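Local coordinates for nuclease NucT (Helicobacter pylori, PDB 6EHI), which is a PLD-like nuclease whose domain is built around a mixed beta sheet and which forms an assembly of two subunits, at residues Val11-Gln16 with Asn131-Leu136; Lys35-Ser40 with Gly103-Lys108; Gln61-Tyr66 with Cys89-Leu94. The protein carries 1 engineered substitution. All blocks are in the same frame, centred on the assembly; numbering follows the deposited sequence.

Contact 1: Val11-Gln16 with Asn131-Leu136; sequences VLPYEQ and NNYEVL
L12 and E134 pair at the end of an antiparallel beta ladder. It joins strand 7-12, outermost in this chain's sheet, to strand 134-139 of the PLD-like fold. Two backbone bonds close this hydrogen-bonded pair. L12 N donates to E134 O at 2.8 Å, and E134 N donates to L12 O at 3.1 Å. In the second bond the donor stands well above the carbonyl plane of L12. L12 O also takes a CA-H...O contact from Y133 CA, 3.2 Å away. V11 and V135 form the next pair, which is non-hydrogen-bonded. Their side chains lie on one face of the sheet, those of L12 and E134 on the other.

The apolar contacts continue past the strand. L12 CB rests on E134 CB at 3.8 Å, and L12 CD1 lies near L136 CB. P13 follows a cis peptide bond and begins a type I turn to Q16. P13 CD sits over one face of the Y133 ring, 3.9 Å from its centroid, in a CH-pi contact. Y14 OH meets that ring at the edge, in its plane, 3.5 Å from Y133 CE2. The Y14 ring also stacks on Y151 of the second subunit.

Polar side chains bond within their own segments and beyond them. E15 OE1 turns back to accept V11 N at 2.8 Å, while OE2 forms a salt bridge with K147 of the second subunit. N132 OD1 accepts I104 N of the second subunit. E134 bends at chi2 (-85°), which turns CD away from segment 11-16. OE1 of E134 bonds to S121 OG and to the engineered N106 of the second subunit. N132 ND2 donates to E134 OE2 at 3.0 Å, nearly along the C-O axis, and OE2 lies close to the N132 amide plane.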
ATOM      1  N   VAL A  11      -7.703   0.296  -9.516  1.00 15.79           N
ATOM      2  CA  VAL A  11      -6.388   0.626  -9.990  1.00 17.75           C
ATOM      3  C   VAL A  11      -6.428   2.107 -10.365  1.00 17.26           C
ATOM      4  O   VAL A  11      -7.153   2.541 -11.305  1.00 19.70           O
ATOM      5  CB  VAL A  11      -5.851  -0.249 -11.156  1.00 15.48           C
ATOM      6  CG1 VAL A  11      -4.478   0.274 -11.566  1.00 18.30           C
ATOM      7  CG2 VAL A  11      -5.936  -1.778 -10.834  1.00 16.29           C
ATOM      8  N   LEU A  12      -5.620   2.881  -9.676  1.00 16.59           N
ATOM      9  CA  LEU A  12      -5.541   4.307  -9.883  1.00 16.61           C
ATOM     10  C   LEU A  12      -4.368   4.665 -10.817  1.00 18.02           C
ATOM     11  O   LEU A  12      -3.385   3.950 -10.848  1.00 15.70           O
ATOM     12  CB  LEU A  12      -5.390   5.018  -8.523  1.00 18.73           C
ATOM     13  CG  LEU A  12      -6.598   4.989  -7.621  1.00 19.84           C
ATOM     14  CD1 LEU A  12      -6.665   3.612  -6.935  1.00 22.10           C
ATOM     15  CD2 LEU A  12      -6.618   6.107  -6.623  1.00 18.62           C
ATOM     16  N   PRO A  13      -4.489   5.726 -11.644  1.00 20.40           N
ATOM     17  CA  PRO A  13      -5.551   6.724 -11.637  1.00 21.60           C
ATOM     18  C   PRO A  13      -6.821   6.346 -12.405  1.00 20.25           C
ATOM     19  O   PRO A  13      -7.817   7.041 -12.329  1.00 19.99           O
ATOM     20  CB  PRO A  13      -4.881   7.925 -12.328  1.00 20.46           C
ATOM     21  CG  PRO A  13      -3.946   7.270 -13.309  1.00 21.69           C
ATOM     22  CD  PRO A  13      -3.441   6.042 -12.652  1.00 22.20           C
ATOM     23  N   TYR A  14      -6.751   5.276 -13.187  1.00 19.28           N
ATOM     24  CA  TYR A  14      -7.887   4.889 -14.047  1.00 19.51           C
ATOM     25  C   TYR A  14      -9.236   4.901 -13.333  1.00 21.57           C
ATOM     26  O   TYR A  14     -10.223   5.424 -13.855  1.00 21.12           O
ATOM     27  CB  TYR A  14      -7.660   3.521 -14.652  1.00 20.44           C
ATOM     28  CG  TYR A  14      -6.268   3.391 -15.269  1.00 20.55           C
ATOM     29  CD1 TYR A  14      -5.897   4.072 -16.454  1.00 20.92           C
ATOM     30  CD2 TYR A  14      -5.284   2.678 -14.623  1.00 19.13           C
ATOM     31  CE1 TYR A  14      -4.600   3.957 -16.963  1.00 22.91           C
ATOM     32  CE2 TYR A  14      -4.016   2.570 -15.141  1.00 20.45           C
ATOM     33  CZ  TYR A  14      -3.658   3.228 -16.286  1.00 19.93           C
ATOM     34  OH  TYR A  14      -2.397   3.040 -16.776  1.00 20.06           O
ATOM     35  N   GLU A  15      -9.274   4.340 -12.114  1.00 18.69           N
ATOM     36  CA  GLU A  15     -10.423   4.205 -11.344  1.00 18.59           C
ATOM     37  C   GLU A  15     -10.347   5.083 -10.033  1.00 17.94           C
ATOM     38  O   GLU A  15     -10.976   4.739  -9.069  1.00 17.87           O
ATOM     39  CB  GLU A  15     -10.650   2.746 -11.006  1.00 20.38           C
ATOM     40  CG  GLU A  15     -10.709   1.721 -12.145  1.00 20.99           C
ATOM     41  CD  GLU A  15     -10.890   0.293 -11.670  1.00 23.78           C
ATOM     42  OE1 GLU A  15      -9.914  -0.310 -11.143  1.00 22.67           O
ATOM     43  OE2 GLU A  15     -12.012  -0.270 -11.882  1.00 27.32           O
ATOM     44  N   GLN A  16      -9.721   6.260 -10.135  1.00 17.72           N
ATOM     45  CA  GLN A  16      -9.472   7.116  -8.942  1.00 19.18           C
ATOM     46  C   GLN A  16     -10.779   7.627  -8.356  1.00 20.83           C
ATOM     47  O   GLN A  16     -10.932   7.663  -7.165  1.00 19.42           O
ATOM     48  CB  GLN A  16      -8.490   8.212  -9.244  1.00 21.94           C
ATOM     49  CG  GLN A  16      -9.053   9.249 -10.228  1.00 22.28           C
ATOM     50  CD  GLN A  16      -7.996  10.112 -10.824  1.00 24.18           C
ATOM     51  OE1 GLN A  16      -6.804   9.963 -10.575  1.00 25.20           O
ATOM     52  NE2 GLN A  16      -8.435  11.010 -11.678  1.00 22.76           N
ATOM     53  N   ASN A 131      -3.482  12.177  -8.969  1.00 21.12           N
ATOM     54  CA  ASN A 131      -2.310  12.181  -9.830  1.00 22.34           C
ATOM     55  C   ASN A 131      -1.459  10.876  -9.894  1.00 24.06           C
ATOM     56  O   ASN A 131      -0.621  10.724 -10.774  1.00 23.76           O
ATOM     57  CB  ASN A 131      -1.423  13.335  -9.386  1.00 25.82           C
ATOM     58  CG  ASN A 131      -2.195  14.650  -9.260  1.00 22.82           C
ATOM     59  OD1 ASN A 131      -3.118  14.950 -10.062  1.00 27.97           O
ATOM     60  ND2 ASN A 131      -1.856  15.406  -8.242  1.00 27.56           N
ATOM     61  N   ASN A 132      -1.682   9.935  -8.969  1.00 19.37           N
ATOM     62  CA  ASN A 132      -0.753   8.842  -8.786  1.00 16.62           C
ATOM     63  C   ASN A 132      -1.268   7.573  -9.349  1.00 15.91           C
ATOM     64  O   ASN A 132      -2.470   7.443  -9.511  1.00 16.59           O
ATOM     65  CB  ASN A 132      -0.518   8.606  -7.259  1.00 19.34           C
ATOM     66  CG  ASN A 132       0.281   9.716  -6.611  1.00 20.15           C
ATOM     67  OD1 ASN A 132       0.798  10.620  -7.267  1.00 19.97           O
ATOM     68  ND2 ASN A 132       0.401   9.651  -5.259  1.00 22.46           N
ATOM     69  N   TYR A 133      -0.324   6.707  -9.694  1.00 13.74           N
ATOM     70  CA  TYR A 133      -0.670   5.263  -9.845  1.00 15.15           C
ATOM     71  C   TYR A 133      -0.730   4.710  -8.404  1.00 15.99           C
ATOM     72  O   TYR A 133       0.181   4.886  -7.595  1.00 15.23           O
ATOM     73  CB  TYR A 133       0.282   4.459 -10.743  1.00 16.05           C
ATOM     74  CG  TYR A 133       0.278   4.904 -12.180  1.00 17.44           C
ATOM     75  CD1 TYR A 133       1.050   6.007 -12.595  1.00 18.94           C
ATOM     76  CD2 TYR A 133      -0.462   4.249 -13.101  1.00 16.95           C
ATOM     77  CE1 TYR A 133       1.067   6.376 -13.936  1.00 20.20           C
ATOM     78  CE2 TYR A 133      -0.505   4.687 -14.392  1.00 18.25           C
ATOM     79  CZ  TYR A 133       0.254   5.733 -14.808  1.00 20.33           C
ATOM     80  OH  TYR A 133       0.216   6.168 -16.116  1.00 20.58           O
ATOM     81  N   GLU A 134      -1.791   4.001  -8.132  1.00 14.99           N
ATOM     82  CA  GLU A 134      -1.966   3.411  -6.805  1.00 15.07           C
ATOM     83  C   GLU A 134      -2.781   2.195  -7.006  1.00 13.53           C
ATOM     84  O   GLU A 134      -3.446   2.021  -8.060  1.00 15.35           O
ATOM     85  CB  GLU A 134      -2.797   4.345  -5.869  1.00 14.53           C
ATOM     86  CG  GLU A 134      -2.211   5.711  -5.690  1.00 15.37           C
ATOM     87  CD  GLU A 134      -1.150   5.834  -4.608  1.00 17.55           C
ATOM     88  OE1 GLU A 134      -0.627   4.839  -4.050  1.00 17.89           O
ATOM     89  OE2 GLU A 134      -0.713   6.983  -4.399  1.00 21.78           O
ATOM     90  N   VAL A 135      -2.898   1.420  -5.967  1.00 14.59           N
ATOM     91  CA  VAL A 135      -3.951   0.436  -5.875  1.00 14.64           C
ATOM     92  C   VAL A 135      -4.705   0.586  -4.573  1.00 15.00           C
ATOM     93  O   VAL A 135      -4.099   0.800  -3.465  1.00 15.60           O
ATOM     94  CB  VAL A 135      -3.510  -1.006  -6.112  1.00 17.66           C
ATOM     95  CG1 VAL A 135      -3.035  -1.218  -7.539  1.00 17.82           C
ATOM     96  CG2 VAL A 135      -2.456  -1.449  -5.119  1.00 19.26           C
ATOM     97  N   LEU A 136      -6.004   0.295  -4.632  1.00 14.95           N
ATOM     98  CA  LEU A 136      -6.865   0.313  -3.423  1.00 16.08           C
ATOM     99  C   LEU A 136      -7.702  -0.956  -3.474  1.00 19.01           C
ATOM    100  O   LEU A 136      -8.397  -1.202  -4.522  1.00 22.04           O
ATOM    101  CB  LEU A 136      -7.734   1.551  -3.397  1.00 20.26           C
ATOM    102  CG  LEU A 136      -8.417   1.845  -2.075  1.00 25.23           C
ATOM    103  CD1 LEU A 136      -8.585   3.349  -1.933  1.00 23.70           C
ATOM    104  CD2 LEU A 136      -9.761   1.206  -2.050  1.00 27.96           C
TER

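Contact 2: Lys35-Ser40 with Gly103-Lys108; sequences KIAIYS and GIMNQK. Engineered in segment 103-108: N106 (natural residue His).
Y39 packs against I104, M105 and N106 just past the end of strand 33-38. Its CG is anti to the backbone N (chi1 175°), which sets CG against segment 103-108. M105 O meets the ring at the edge, in plane, 3.3 Å from Y39 CD1. I104 CD1 touches Y39 CE1 at 3.5 Å. N106 is an engineered residue, His in the natural sequence. N106 OD1 lies obliquely to the Y39 ring, 3.5 Å from Y39 CG, with the amide and ring planes 71° apart. M105 O is buried here and has no hydrogen-bond partner in the model.

The backbones are joined by a single weak bond, Y39 N to Q107 O at 3.0 Å. The M105 chain bends at chi2 and chi3, and M105 CE lies close to the strand backbone, 3.3 Å from I38 N. The CE also packs on A37 CB. I38 and K108 form a non-hydrogen-bonded antiparallel pair. Their side chains cross at about a right angle, and I38 CD1 touches K108 CB at 3.7 Å.

The next shell fixes the polar ends. K108 NZ donates to N106 O at 2.9 Å and weakly to N106 OD1. It also bonds to N123 OD1, so two oxygens hold it and a third adds a weak bond. N106 ND2 donates to E134 OE1 of the second subunit. D65 OD1 accepts M105 N and holds the incoming loop beside strand 59-65. N106 and K108 occupy the His and Lys positions of the HxKx4D signature, the HKD motif of the PLD superfamily, here with the engineered Asn in place of His.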
ATOM      1  N   LYS A  35     -11.924   2.069  12.128  1.00 15.15           N
ATOM      2  CA  LYS A  35     -10.603   1.925  12.608  1.00 16.65           C
ATOM      3  C   LYS A  35      -9.632   2.189  11.487  1.00 15.93           C
ATOM      4  O   LYS A  35      -9.682   1.536  10.433  1.00 17.37           O
ATOM      5  CB  LYS A  35     -10.399   0.527  13.191  1.00 17.59           C
ATOM      6  CG  LYS A  35     -11.245   0.240  14.495  1.00 19.50           C
ATOM      7  CD  LYS A  35     -11.163  -1.222  14.939  1.00 23.37           C
ATOM      8  CE  LYS A  35     -12.085  -1.493  16.100  1.00 25.10           C
ATOM      9  NZ  LYS A  35     -11.456  -0.928  17.329  1.00 28.93           N
ATOM     10  N   ILE A  36      -8.718   3.157  11.691  1.00 14.31           N
ATOM     11  CA  ILE A  36      -7.870   3.585  10.566  1.00 13.55           C
ATOM     12  C   ILE A  36      -6.444   3.640  11.020  1.00 11.99           C
ATOM     13  O   ILE A  36      -6.143   4.104  12.143  1.00 13.13           O
ATOM     14  CB  ILE A  36      -8.251   4.993  10.081  1.00 13.44           C
ATOM     15  CG1 ILE A  36      -9.651   4.991   9.501  1.00 14.17           C
ATOM     16  CG2 ILE A  36      -7.231   5.619   9.105  1.00 14.47           C
ATOM     17  CD1 ILE A  36     -10.427   6.333   9.511  1.00 16.33           C
ATOM     18  N   ALA A  37      -5.528   3.112  10.203  1.00 12.32           N
ATOM     19  CA  ALA A  37      -4.090   3.379  10.357  1.00 13.59           C
ATOM     20  C   ALA A  37      -3.600   3.976   9.077  1.00 13.79           C
ATOM     21  O   ALA A  37      -3.822   3.357   8.042  1.00 14.64           O
ATOM     22  CB  ALA A  37      -3.382   2.110  10.660  1.00 13.60           C
ATOM     23  N   ILE A  38      -3.061   5.196   9.115  1.00 13.96           N
ATOM     24  CA  ILE A  38      -2.692   5.921   7.906  1.00 13.43           C
ATOM     25  C   ILE A  38      -1.403   6.625   8.055  1.00 13.67           C
ATOM     26  O   ILE A  38      -1.208   7.352   9.003  1.00 13.73           O
ATOM     27  CB  ILE A  38      -3.843   6.871   7.533  1.00 13.59           C
ATOM     28  CG1 ILE A  38      -3.651   7.521   6.151  1.00 13.59           C
ATOM     29  CG2 ILE A  38      -4.204   7.831   8.659  1.00 13.35           C
ATOM     30  CD1 ILE A  38      -3.665   6.534   5.015  1.00 14.05           C
ATOM     31  N   TYR A  39      -0.518   6.473   7.048  1.00 13.39           N
ATOM     32  CA  TYR A  39       0.760   7.145   6.992  1.00 14.65           C
ATOM     33  C   TYR A  39       0.579   8.646   6.829  1.00 14.56           C
ATOM     34  O   TYR A  39       0.995   9.434   7.711  1.00 15.42           O
ATOM     35  CB  TYR A  39       1.666   6.572   5.833  1.00 14.85           C
ATOM     36  CG  TYR A  39       2.927   7.338   5.703  1.00 14.44           C
ATOM     37  CD1 TYR A  39       3.996   7.101   6.587  1.00 13.52           C
ATOM     38  CD2 TYR A  39       3.049   8.383   4.752  1.00 14.61           C
ATOM     39  CE1 TYR A  39       5.146   7.841   6.513  1.00 15.11           C
ATOM     40  CE2 TYR A  39       4.193   9.145   4.707  1.00 17.62           C
ATOM     41  CZ  TYR A  39       5.224   8.866   5.644  1.00 16.21           C
ATOM     42  OH  TYR A  39       6.437   9.548   5.615  1.00 20.99           O
ATOM     43  N   SER A  40      -0.041   9.082   5.698  1.00 14.77           N
ATOM     44  CA  SER A  40      -0.289  10.496   5.450  1.00 15.71           C
ATOM     45  C   SER A  40      -1.771  10.666   5.133  1.00 15.79           C
ATOM     46  O   SER A  40      -2.312   9.909   4.336  1.00 15.02           O
ATOM     47  CB  SER A  40       0.573  11.019   4.278  1.00 21.05           C
ATOM     48  OG  SER A  40       0.080  12.238   3.740  1.00 21.52           O
ATOM     49  N   GLY A 103      11.704   3.242  12.166  1.00 15.10           N
ATOM     50  CA  GLY A 103      10.768   3.051  11.085  1.00 16.99           C
ATOM     51  C   GLY A 103       9.582   4.008  11.122  1.00 16.54           C
ATOM     52  O   GLY A 103       9.423   4.880  11.985  1.00 17.55           O
ATOM     53  N   ILE A 104       8.705   3.794  10.136  1.00 14.20           N
ATOM     54  CA  ILE A 104       7.530   4.539   9.976  1.00 13.35           C
ATOM     55  C   ILE A 104       6.287   3.645  10.103  1.00 13.05           C
ATOM     56  O   ILE A 104       6.331   2.437  10.039  1.00 13.81           O
ATOM     57  CB  ILE A 104       7.478   5.301   8.623  1.00 15.75           C
ATOM     58  CG1 ILE A 104       7.709   4.362   7.438  1.00 16.00           C
ATOM     59  CG2 ILE A 104       8.424   6.487   8.622  1.00 15.95           C
ATOM     60  CD1 ILE A 104       7.297   5.069   6.143  1.00 17.17           C
ATOM     61  N   MET A 105       5.131   4.268  10.369  1.00 13.89           N
ATOM     62  CA  MET A 105       3.875   3.556  10.366  1.00 12.63           C
ATOM     63  C   MET A 105       3.285   3.817   8.931  1.00 13.56           C
ATOM     64  O   MET A 105       2.708   4.838   8.668  1.00 13.81           O
ATOM     65  CB  MET A 105       2.916   4.093  11.482  1.00 13.11           C
ATOM     66  CG  MET A 105       1.809   3.075  11.825  1.00 12.91           C
ATOM     67  SD  MET A 105       0.788   2.517  10.436  1.00 14.47           S
ATOM     68  CE  MET A 105      -0.122   3.985  10.063  1.00 16.21           C
ATOM     69  N   ASN A 106       3.647   2.943   8.020  1.00 13.05           N
ATOM     70  CA  ASN A 106       3.283   3.143   6.581  1.00 12.72           C
ATOM     71  C   ASN A 106       2.016   2.488   6.146  1.00 12.39           C
ATOM     72  O   ASN A 106       1.684   2.543   4.905  1.00 13.93           O
ATOM     73  CB  ASN A 106       4.356   2.611   5.700  1.00 11.62           C
ATOM     74  CG  ASN A 106       4.324   3.244   4.342  1.00 11.40           C
ATOM     75  OD1 ASN A 106       4.262   4.505   4.197  1.00 13.02           O
ATOM     76  ND2 ASN A 106       4.469   2.389   3.322  1.00 12.28           N
ATOM     77  N   GLN A 107       1.233   1.851   6.998  1.00 11.65           N
ATOM     78  CA  GLN A 107      -0.036   1.343   6.595  1.00 13.21           C
ATOM     79  C   GLN A 107      -1.037   2.377   6.072  1.00 14.01           C
ATOM     80  O   GLN A 107      -0.962   3.555   6.437  1.00 13.80           O
ATOM     81  CB  GLN A 107      -0.729   0.641   7.769  1.00 15.19           C
ATOM     82  CG  GLN A 107       0.063  -0.585   8.234  1.00 15.11           C
ATOM     83  CD  GLN A 107      -0.602  -1.302   9.383  1.00 16.27           C
ATOM     84  OE1 GLN A 107      -1.732  -0.909   9.859  1.00 18.97           O
ATOM     85  NE2 GLN A 107       0.095  -2.293   9.881  1.00 16.90           N
ATOM     86  N   LYS A 108      -1.931   1.973   5.134  1.00 13.18           N
ATOM     87  CA  LYS A 108      -3.062   2.819   4.716  1.00 13.14           C
ATOM     88  C   LYS A 108      -4.263   1.862   4.756  1.00 14.38           C
ATOM     89  O   LYS A 108      -4.581   1.240   3.749  1.00 16.31           O
ATOM     90  CB  LYS A 108      -2.877   3.379   3.279  1.00 12.34           C
ATOM     91  CG  LYS A 108      -1.501   3.987   2.992  1.00 14.05           C
ATOM     92  CD  LYS A 108      -0.417   3.079   2.421  1.00 13.66           C
ATOM     93  CE  LYS A 108       0.758   3.812   1.767  1.00 16.15           C
ATOM     94  NZ  LYS A 108       1.600   4.507   2.761  1.00 14.08           N
TER

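Contact 3: Gln61-Tyr66 with Cys89-Leu94; sequences QIIYDY and CLLKGL
I63, Y64 and D65 pair in parallel with C89, L90 and L91, forming the ladder between strands 59-65 and 86-91. Four backbone hydrogen bonds alternate across it. C89 N donates to I62 O at 3.1 Å. Y64 N donates to C89 O at 2.9 Å, the straightest bond, with an N-H...O angle of 172°. L91 N donates to Y64 O, and Y66 N to L91 O. In this last bond the donor stands well above the carbonyl plane. The axes of segments 61-65 and 89-91 are 42° apart.

I63 and L91 lie side by side, pointing the same way, with I63 CG2 touching L91 CB at 3.6 Å. C89 SG packs on I63 CG1 at 3.8 Å. The same sulfur forms a disulfide with C159. That bond ties strand 86-91 to the residue just before strand 160-161, its other neighbour in the sheet.

The two strands are successive parallel members of the PLD-like fold, connected by a segment that contains helices 66-69 and 77-80. Y64 and L90 turn to the face that helix 77-80 covers, and Y64 OH bonds to T76 OG1. D65 is the N-cap of the helix that follows, and its OD2 accepts S68 N.

Y66 packs on L90 and K92, and its ring stacks with that of H70. Y66 CD2 touches L90 CB at 3.7 Å. K92 bends at chi3 (66°), which brings K92 CE over one face of the Y66 ring, 4.2 Å from its centroid, in a CH-pi contact. K92 NZ, 4.4 Å from the Y66 ring centroid, adds a cation-pi contact.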
ATOM      1  N   GLN A  61     -11.336   5.597  15.383  1.00 16.00           N
ATOM      2  CA  GLN A  61      -9.969   5.559  15.914  1.00 15.96           C
ATOM      3  C   GLN A  61      -9.014   5.711  14.709  1.00 14.45           C
ATOM      4  O   GLN A  61      -9.254   5.106  13.675  1.00 15.14           O
ATOM      5  CB  GLN A  61      -9.722   4.231  16.557  1.00 17.47           C
ATOM      6  CG  GLN A  61     -10.571   4.072  17.811  1.00 22.44           C
ATOM      7  CD  GLN A  61     -10.523   2.678  18.400  1.00 27.04           C
ATOM      8  OE1 GLN A  61     -10.635   1.683  17.668  1.00 32.48           O
ATOM      9  NE2 GLN A  61     -10.287   2.590  19.728  1.00 25.98           N
ATOM     10  N   ILE A  62      -8.048   6.593  14.828  1.00 14.95           N
ATOM     11  CA  ILE A  62      -7.099   6.866  13.734  1.00 14.69           C
ATOM     12  C   ILE A  62      -5.707   6.850  14.270  1.00 15.05           C
ATOM     13  O   ILE A  62      -5.420   7.649  15.146  1.00 16.13           O
ATOM     14  CB  ILE A  62      -7.404   8.237  13.132  1.00 15.12           C
ATOM     15  CG1 ILE A  62      -8.909   8.386  12.885  1.00 16.57           C
ATOM     16  CG2 ILE A  62      -6.619   8.421  11.813  1.00 15.85           C
ATOM     17  CD1 ILE A  62      -9.283   9.706  12.271  1.00 15.79           C
ATOM     18  N   ILE A  63      -4.863   5.903  13.848  1.00 14.30           N
ATOM     19  CA  ILE A  63      -3.402   5.871  14.122  1.00 13.93           C
ATOM     20  C   ILE A  63      -2.689   6.539  12.949  1.00 14.17           C
ATOM     21  O   ILE A  63      -2.832   6.061  11.807  1.00 14.37           O
ATOM     22  CB  ILE A  63      -2.883   4.422  14.299  1.00 15.22           C
ATOM     23  CG1 ILE A  63      -3.745   3.665  15.328  1.00 16.80           C
ATOM     24  CG2 ILE A  63      -1.411   4.460  14.549  1.00 15.25           C
ATOM     25  CD1 ILE A  63      -3.447   2.177  15.518  1.00 17.52           C
ATOM     26  N   TYR A  64      -2.033   7.690  13.169  1.00 13.11           N
ATOM     27  CA  TYR A  64      -1.208   8.374  12.169  1.00 13.67           C
ATOM     28  C   TYR A  64       0.274   8.067  12.317  1.00 13.88           C
ATOM     29  O   TYR A  64       0.817   7.961  13.484  1.00 14.03           O
ATOM     30  CB  TYR A  64      -1.377   9.838  12.360  1.00 14.17           C
ATOM     31  CG  TYR A  64      -2.692  10.522  12.072  1.00 15.91           C
ATOM     32  CD1 TYR A  64      -3.812  10.448  12.973  1.00 17.04           C
ATOM     33  CD2 TYR A  64      -2.892  11.197  10.845  1.00 15.83           C
ATOM     34  CE1 TYR A  64      -4.987  11.123  12.719  1.00 18.69           C
ATOM     35  CE2 TYR A  64      -4.080  11.834  10.583  1.00 17.31           C
ATOM     36  CZ  TYR A  64      -5.126  11.801  11.505  1.00 17.35           C
ATOM     37  OH  TYR A  64      -6.331  12.414  11.236  1.00 17.62           O
ATOM     38  N   ASP A  65       1.043   8.010  11.232  1.00 13.48           N
ATOM     39  CA  ASP A  65       2.517   8.002  11.377  1.00 14.40           C
ATOM     40  C   ASP A  65       3.036   9.205  12.237  1.00 15.56           C
ATOM     41  O   ASP A  65       2.611  10.361  12.021  1.00 15.35           O
ATOM     42  CB  ASP A  65       3.233   7.973  10.028  1.00 13.46           C
ATOM     43  CG  ASP A  65       4.737   8.134  10.130  1.00 12.75           C
ATOM     44  OD1 ASP A  65       5.362   7.158  10.502  1.00 15.17           O
ATOM     45  OD2 ASP A  65       5.299   9.249   9.826  1.00 15.65           O
ATOM     46  N   TYR A  66       3.950   8.896  13.155  1.00 14.93           N
ATOM     47  CA  TYR A  66       4.432   9.907  14.112  1.00 17.49           C
ATOM     48  C   TYR A  66       5.207  11.016  13.399  1.00 17.72           C
ATOM     49  O   TYR A  66       4.826  12.176  13.445  1.00 18.15           O
ATOM     50  CB  TYR A  66       5.322   9.207  15.209  1.00 16.57           C
ATOM     51  CG  TYR A  66       5.846  10.214  16.202  1.00 24.02           C
ATOM     52  CD1 TYR A  66       6.936  11.024  15.898  1.00 26.23           C
ATOM     53  CD2 TYR A  66       5.150  10.444  17.366  1.00 25.91           C
ATOM     54  CE1 TYR A  66       7.348  11.986  16.810  1.00 31.10           C
ATOM     55  CE2 TYR A  66       5.560  11.386  18.279  1.00 31.60           C
ATOM     56  CZ  TYR A  66       6.627  12.169  17.973  1.00 29.81           C
ATOM     57  OH  TYR A  66       7.030  13.131  18.882  1.00 33.88           O
ATOM     58  N   CYS A  89      -4.125   9.232  17.433  1.00 16.01           N
ATOM     59  CA  CYS A  89      -2.886   9.032  18.095  1.00 17.61           C
ATOM     60  C   CYS A  89      -1.735   8.858  17.051  1.00 18.77           C
ATOM     61  O   CYS A  89      -2.020   8.883  15.838  1.00 14.99           O
ATOM     62  CB  CYS A  89      -3.058   7.831  19.039  1.00 20.14           C
ATOM     63  SG  CYS A  89      -3.305   6.252  18.131  1.00 22.20           S
ATOM     64  N   LEU A  90      -0.506   8.719  17.497  1.00 15.11           N
ATOM     65  CA  LEU A  90       0.680   8.718  16.655  1.00 16.68           C
ATOM     66  C   LEU A  90       1.481   7.485  16.898  1.00 17.90           C
ATOM     67  O   LEU A  90       1.556   7.023  18.025  1.00 18.90           O
ATOM     68  CB  LEU A  90       1.532   9.939  16.974  1.00 16.96           C
ATOM     69  CG  LEU A  90       0.956  11.315  16.756  1.00 18.68           C
ATOM     70  CD1 LEU A  90       1.691  12.449  17.502  1.00 18.35           C
ATOM     71  CD2 LEU A  90       0.925  11.560  15.265  1.00 17.58           C
ATOM     72  N   LEU A  91       2.132   6.932  15.868  1.00 15.32           N
ATOM     73  CA  LEU A  91       2.902   5.773  15.993  1.00 14.78           C
ATOM     74  C   LEU A  91       4.143   5.786  15.147  1.00 15.83           C
ATOM     75  O   LEU A  91       4.048   6.123  13.963  1.00 15.78           O
ATOM     76  CB  LEU A  91       2.008   4.592  15.710  1.00 13.75           C
ATOM     77  CG  LEU A  91       2.563   3.203  15.796  1.00 15.80           C
ATOM     78  CD1 LEU A  91       3.079   2.879  17.215  1.00 16.84           C
ATOM     79  CD2 LEU A  91       1.491   2.242  15.372  1.00 15.84           C
ATOM     80  N   LYS A  92       5.318   5.653  15.753  1.00 15.32           N
ATOM     81  CA  LYS A  92       6.563   5.452  15.012  1.00 17.64           C
ATOM     82  C   LYS A  92       6.874   3.958  14.904  1.00 19.41           C
ATOM     83  O   LYS A  92       6.356   3.146  15.600  1.00 17.79           O
ATOM     84  CB  LYS A  92       7.809   6.248  15.570  1.00 24.04           C
ATOM     85  CG  LYS A  92       8.321   5.824  16.909  1.00 30.48           C
ATOM     86  CD  LYS A  92       9.499   6.727  17.386  1.00 34.58           C
ATOM     87  CE  LYS A  92       9.022   8.167  17.648  1.00 40.81           C
ATOM     88  NZ  LYS A  92       9.787   9.080  18.584  1.00 47.90           N
ATOM     89  N   GLY A  93       7.658   3.597  13.880  1.00 18.89           N
ATOM     90  CA  GLY A  93       8.093   2.243  13.713  1.00 18.26           C
ATOM     91  C   GLY A  93       9.184   1.858  14.697  1.00 19.37           C
ATOM     92  O   GLY A  93       9.442   2.593  15.678  1.00 21.42           O
ATOM     93  N   LEU A  94       9.821   0.726  14.403  1.00 19.84           N
ATOM     94  CA  LEU A  94      10.840   0.073  15.261  1.00 19.92           C
ATOM     95  C   LEU A  94      12.201   0.687  15.048  1.00 21.04           C
ATOM     96  O   LEU A  94      12.518   1.283  14.034  1.00 19.49           O
ATOM     97  CB  LEU A  94      10.871  -1.457  14.998  1.00 18.67           C
ATOM     98  CG  LEU A  94       9.573  -2.289  15.120  1.00 21.31           C
ATOM     99  CD1 LEU A  94       9.725  -3.766  14.951  1.00 21.50           C
ATOM    100  CD2 LEU A  94       8.813  -2.123  16.430  1.00 23.20           C
TER

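All three contacts belong to one mixed sheet. Contact 1 lies at one margin, where strand 7-12 meets strand 134-139. Contacts 2 and 3 share the neighbouring strands 33-38 and 59-65. Their centres are about 7 Å apart and they touch: K35 NZ lies 2.8 Å from Q61 OE1, a probable hydrogen bond. The centre of contact 1 is about 18 Å from that of contact 2 and about 25 Å from that of contact 3. Along the chain they are nested, contact 3 inside contact 2 and contact 2 inside contact 1. Each touches the second subunit. Residues of contact 1 meet the HKD loop of contact 2 across that interface, so the dimer joins distant parts of the fold.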